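Local coordinates for protein CT_858 (Chlamydia trachomatis, PDB 3DOR) that is a secreted chlamydial protease, probably a serine-type endopeptidase of the S41 kind, that forms a dimer in its mature form, at residues Ser290-Ser302 with Asn330-Gly344. Sequence-based numbering, arbitrary orientation.
Sequences SHKVGFLRIPTYS and NTEALIIDQTNNPGG
Arg297 and Asp337 lie side by side on one face of the sheet and point the same way. Their guanidinium and carboxylate planes are turned 46° apart, and Arg297 NH1 forms a salt bridge with Asp337 OD1 at 3.3 Å. The Arg297 chain runs extended from CG to NE, then bends at its end (chi4 65°), which leaves NH1 between the carboxylate and the turn at Thr339. Arg297 NH1 and NH2 both donate end-on to Thr339 O, which lies in the guanidinium plane. Arg297 NH1 is 2.8 Å from Thr339 O. NH2 also reaches Asn340 O, and NE bonds Ser257 O. Asp337 OD2 is taken by Thr339 N and Thr339 OG1, the former closing an Asx turn. The Phe295 ring shares this face and brings Phe295 CZ to 3.5 Å from Asp337 CB.

Strands 290-297 and 333-337 are parallel neighbours in the mixed sheet. Helix 316-330 links them in a beta-alpha-beta unit, within the part of the chain assigned to peptidase family S41. Backbone bonds alternate from Gly294 N to Ala333 O through to Ile298 N to Asp337 O.

At the start of the pair, the Glu332 carboxylate bridges two donors. Glu332 OE1 accepts from His291 ND1 at 2.8 Å on the syn side, tilted out of the carboxylate plane. Ring and carboxylate planes are 65° apart. Lys292 N comes to OE2 from above the carboxylate plane.

Past the strands, Tyr301 OH donates to Gln338 OE1 at 2.6 Å, in the carbonyl plane and on a lone pair. Asn341 ND2 donates to Ile298 O at 2.9 Å from above the carbonyl plane, and Asn341 OD1 accepts from Gly343 N in a second Asx turn. Helix 468-478 packs against Ile298, Tyr301 and Gln338 here.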
# COMPACT_ATOMS: atom_id res chain seq x y z
N SER B 290 35.94 -32.80 24.19
CA SER B 290 34.59 -32.33 23.84
C SER B 290 34.24 -30.94 24.34
O SER B 290 34.63 -30.55 25.44
CB SER B 290 33.52 -33.31 24.34
OG SER B 290 33.66 -34.56 23.70
N HIS B 291 33.49 -30.22 23.52
CA HIS B 291 33.05 -28.86 23.80
C HIS B 291 31.55 -28.76 23.56
O HIS B 291 31.02 -29.41 22.66
CB HIS B 291 33.73 -27.89 22.84
CG HIS B 291 35.22 -27.85 22.95
ND1 HIS B 291 35.87 -27.23 24.00
CD2 HIS B 291 36.19 -28.34 22.15
CE1 HIS B 291 37.18 -27.34 23.83
NE2 HIS B 291 37.40 -28.01 22.71
N LYS B 292 30.86 -27.96 24.37
CA LYS B 292 29.42 -27.79 24.18
C LYS B 292 29.26 -26.63 23.20
O LYS B 292 29.82 -25.56 23.39
CB LYS B 292 28.72 -27.47 25.50
CG LYS B 292 28.93 -28.55 26.56
CD LYS B 292 27.77 -28.60 27.55
CE LYS B 292 27.64 -27.33 28.34
NZ LYS B 292 26.45 -27.35 29.25
N VAL B 293 28.52 -26.86 22.13
CA VAL B 293 28.34 -25.83 21.13
C VAL B 293 26.88 -25.61 20.76
O VAL B 293 26.13 -26.55 20.57
CB VAL B 293 29.14 -26.17 19.85
CG1 VAL B 293 28.91 -25.10 18.77
CG2 VAL B 293 30.64 -26.28 20.19
N GLY B 294 26.49 -24.34 20.66
CA GLY B 294 25.13 -24.04 20.28
C GLY B 294 24.97 -23.97 18.78
O GLY B 294 25.93 -23.67 18.05
N PHE B 295 23.77 -24.30 18.31
CA PHE B 295 23.44 -24.24 16.89
C PHE B 295 22.10 -23.50 16.80
O PHE B 295 21.13 -23.84 17.48
CB PHE B 295 23.29 -25.62 16.26
CG PHE B 295 22.87 -25.58 14.80
CD1 PHE B 295 23.82 -25.55 13.78
CD2 PHE B 295 21.52 -25.51 14.45
CE1 PHE B 295 23.44 -25.46 12.44
CE2 PHE B 295 21.13 -25.41 13.11
CZ PHE B 295 22.09 -25.39 12.10
N LEU B 296 22.07 -22.49 15.95
CA LEU B 296 20.88 -21.68 15.76
C LEU B 296 20.74 -21.34 14.28
O LEU B 296 21.72 -20.97 13.65
CB LEU B 296 21.01 -20.38 16.57
CG LEU B 296 19.93 -19.29 16.48
CD1 LEU B 296 20.00 -18.59 15.15
CD2 LEU B 296 18.56 -19.90 16.69
N ARG B 297 19.55 -21.50 13.72
CA ARG B 297 19.35 -21.13 12.32
C ARG B 297 18.46 -19.90 12.27
O ARG B 297 17.42 -19.86 12.93
CB ARG B 297 18.69 -22.28 11.53
CG ARG B 297 18.32 -21.90 10.09
CD ARG B 297 17.80 -23.07 9.23
NE ARG B 297 17.15 -22.55 8.03
CZ ARG B 297 17.79 -21.88 7.07
NH1 ARG B 297 19.10 -21.67 7.14
NH2 ARG B 297 17.10 -21.35 6.07
N ILE B 298 18.89 -18.86 11.55
CA ILE B 298 18.08 -17.65 11.39
C ILE B 298 17.59 -17.85 9.96
O ILE B 298 18.36 -17.70 9.01
CB ILE B 298 18.93 -16.35 11.50
CG1 ILE B 298 19.53 -16.23 12.90
CG2 ILE B 298 18.06 -15.13 11.22
CD1 ILE B 298 20.42 -14.99 13.08
N PRO B 299 16.30 -18.19 9.78
CA PRO B 299 15.72 -18.44 8.46
C PRO B 299 15.34 -17.25 7.58
O PRO B 299 15.44 -17.32 6.35
CB PRO B 299 14.53 -19.34 8.79
CG PRO B 299 14.01 -18.71 10.04
CD PRO B 299 15.27 -18.35 10.83
N THR B 300 14.91 -16.16 8.21
CA THR B 300 14.51 -14.98 7.47
C THR B 300 14.56 -13.77 8.39
O THR B 300 14.56 -13.93 9.62
CB THR B 300 13.07 -15.11 6.95
OG1 THR B 300 12.67 -13.88 6.33
CG2 THR B 300 12.11 -15.42 8.10
N TYR B 301 14.60 -12.57 7.81
CA TYR B 301 14.60 -11.37 8.62
C TYR B 301 13.26 -10.65 8.55
O TYR B 301 13.09 -9.55 9.08
CB TYR B 301 15.77 -10.45 8.24
CG TYR B 301 17.11 -11.05 8.63
CD1 TYR B 301 17.92 -11.69 7.68
CD2 TYR B 301 17.54 -11.06 9.96
CE1 TYR B 301 19.11 -12.33 8.05
CE2 TYR B 301 18.74 -11.70 10.34
CZ TYR B 301 19.51 -12.33 9.37
OH TYR B 301 20.66 -13.01 9.72
N SER B 302 12.29 -11.26 7.87
CA SER B 302 10.96 -10.67 7.87
C SER B 302 10.28 -11.59 8.88
O SER B 302 9.66 -12.60 8.52
CB SER B 302 10.31 -10.73 6.48
OG SER B 302 10.01 -12.04 6.09
N ASN B 330 25.34 -22.02 28.74
CA ASN B 330 25.48 -23.45 28.55
C ASN B 330 26.24 -23.83 27.31
O ASN B 330 26.09 -24.94 26.80
CB ASN B 330 24.10 -24.07 28.49
CG ASN B 330 23.32 -23.87 29.76
OD1 ASN B 330 23.47 -24.64 30.71
ND2 ASN B 330 22.51 -22.82 29.80
N THR B 331 27.10 -22.92 26.85
CA THR B 331 27.80 -23.16 25.61
C THR B 331 29.18 -22.48 25.59
O THR B 331 29.43 -21.56 26.36
CB THR B 331 26.84 -22.65 24.50
OG1 THR B 331 26.55 -23.70 23.58
CG2 THR B 331 27.39 -21.45 23.83
N GLU B 332 30.07 -22.95 24.72
CA GLU B 332 31.41 -22.37 24.58
C GLU B 332 31.56 -21.59 23.27
O GLU B 332 32.45 -20.76 23.12
CB GLU B 332 32.49 -23.46 24.61
CG GLU B 332 32.67 -24.17 25.96
CD GLU B 332 33.58 -25.39 25.85
OE1 GLU B 332 34.78 -25.22 25.55
OE2 GLU B 332 33.09 -26.52 26.06
N ALA B 333 30.71 -21.89 22.30
CA ALA B 333 30.73 -21.21 21.01
C ALA B 333 29.36 -21.40 20.40
O ALA B 333 28.58 -22.22 20.88
CB ALA B 333 31.81 -21.81 20.10
N LEU B 334 29.06 -20.66 19.33
CA LEU B 334 27.76 -20.72 18.71
C LEU B 334 27.85 -20.76 17.18
O LEU B 334 28.54 -19.94 16.57
CB LEU B 334 26.95 -19.49 19.11
CG LEU B 334 25.42 -19.39 19.08
CD1 LEU B 334 25.06 -18.01 18.54
CD2 LEU B 334 24.76 -20.47 18.25
N ILE B 335 27.15 -21.71 16.58
CA ILE B 335 27.10 -21.80 15.13
C ILE B 335 25.75 -21.25 14.70
O ILE B 335 24.70 -21.68 15.20
CB ILE B 335 27.22 -23.25 14.63
CG1 ILE B 335 28.61 -23.82 14.97
CG2 ILE B 335 26.99 -23.30 13.12
CD1 ILE B 335 28.75 -25.29 14.67
N ILE B 336 25.76 -20.28 13.79
CA ILE B 336 24.53 -19.69 13.28
C ILE B 336 24.39 -20.06 11.81
O ILE B 336 25.20 -19.64 10.97
CB ILE B 336 24.54 -18.15 13.43
CG1 ILE B 336 24.52 -17.77 14.92
CG2 ILE B 336 23.34 -17.53 12.70
CD1 ILE B 336 24.55 -16.28 15.16
N ASP B 337 23.37 -20.85 11.48
CA ASP B 337 23.14 -21.22 10.10
C ASP B 337 22.24 -20.15 9.51
O ASP B 337 21.08 -20.02 9.89
CB ASP B 337 22.44 -22.58 10.01
CG ASP B 337 21.98 -22.90 8.59
OD1 ASP B 337 21.17 -23.84 8.43
OD2 ASP B 337 22.42 -22.21 7.64
N GLN B 338 22.77 -19.36 8.59
CA GLN B 338 21.99 -18.30 7.98
C GLN B 338 21.82 -18.50 6.47
O GLN B 338 21.47 -17.56 5.76
CB GLN B 338 22.65 -16.96 8.26
CG GLN B 338 21.74 -15.80 8.04
CD GLN B 338 22.40 -14.65 7.32
OE1 GLN B 338 22.07 -13.50 7.56
NE2 GLN B 338 23.33 -14.96 6.41
N THR B 339 22.09 -19.71 5.99
CA THR B 339 21.96 -20.01 4.56
C THR B 339 20.51 -19.94 4.08
O THR B 339 19.58 -20.02 4.88
CB THR B 339 22.49 -21.43 4.24
OG1 THR B 339 21.78 -22.39 5.03
CG2 THR B 339 23.97 -21.52 4.56
N ASN B 340 20.31 -19.79 2.76
CA ASN B 340 18.96 -19.76 2.19
C ASN B 340 18.02 -18.86 2.99
O ASN B 340 16.99 -19.30 3.50
CB ASN B 340 18.39 -21.19 2.16
CG ASN B 340 19.03 -22.06 1.09
OD1 ASN B 340 20.02 -21.70 0.46
ND2 ASN B 340 18.45 -23.23 0.87
N ASN B 341 18.39 -17.59 3.07
CA ASN B 341 17.64 -16.60 3.83
C ASN B 341 17.41 -15.43 2.87
O ASN B 341 18.36 -14.85 2.36
CB ASN B 341 18.50 -16.19 5.02
CG ASN B 341 17.82 -15.19 5.91
OD1 ASN B 341 17.21 -14.23 5.45
ND2 ASN B 341 17.93 -15.40 7.22
N PRO B 342 16.13 -15.05 2.65
CA PRO B 342 15.73 -13.96 1.75
C PRO B 342 15.91 -12.52 2.23
O PRO B 342 15.65 -11.59 1.48
CB PRO B 342 14.26 -14.26 1.52
CG PRO B 342 13.81 -14.69 2.90
CD PRO B 342 14.95 -15.65 3.31
N GLY B 343 16.36 -12.33 3.47
CA GLY B 343 16.52 -10.98 3.98
C GLY B 343 15.25 -10.56 4.69
O GLY B 343 14.53 -11.42 5.20
N GLY B 344 14.95 -9.27 4.72
CA GLY B 344 13.74 -8.82 5.38
C GLY B 344 13.78 -7.43 5.98
O GLY B 344 14.09 -6.46 5.29
O HOH W 1 23.46 -27.50 29.75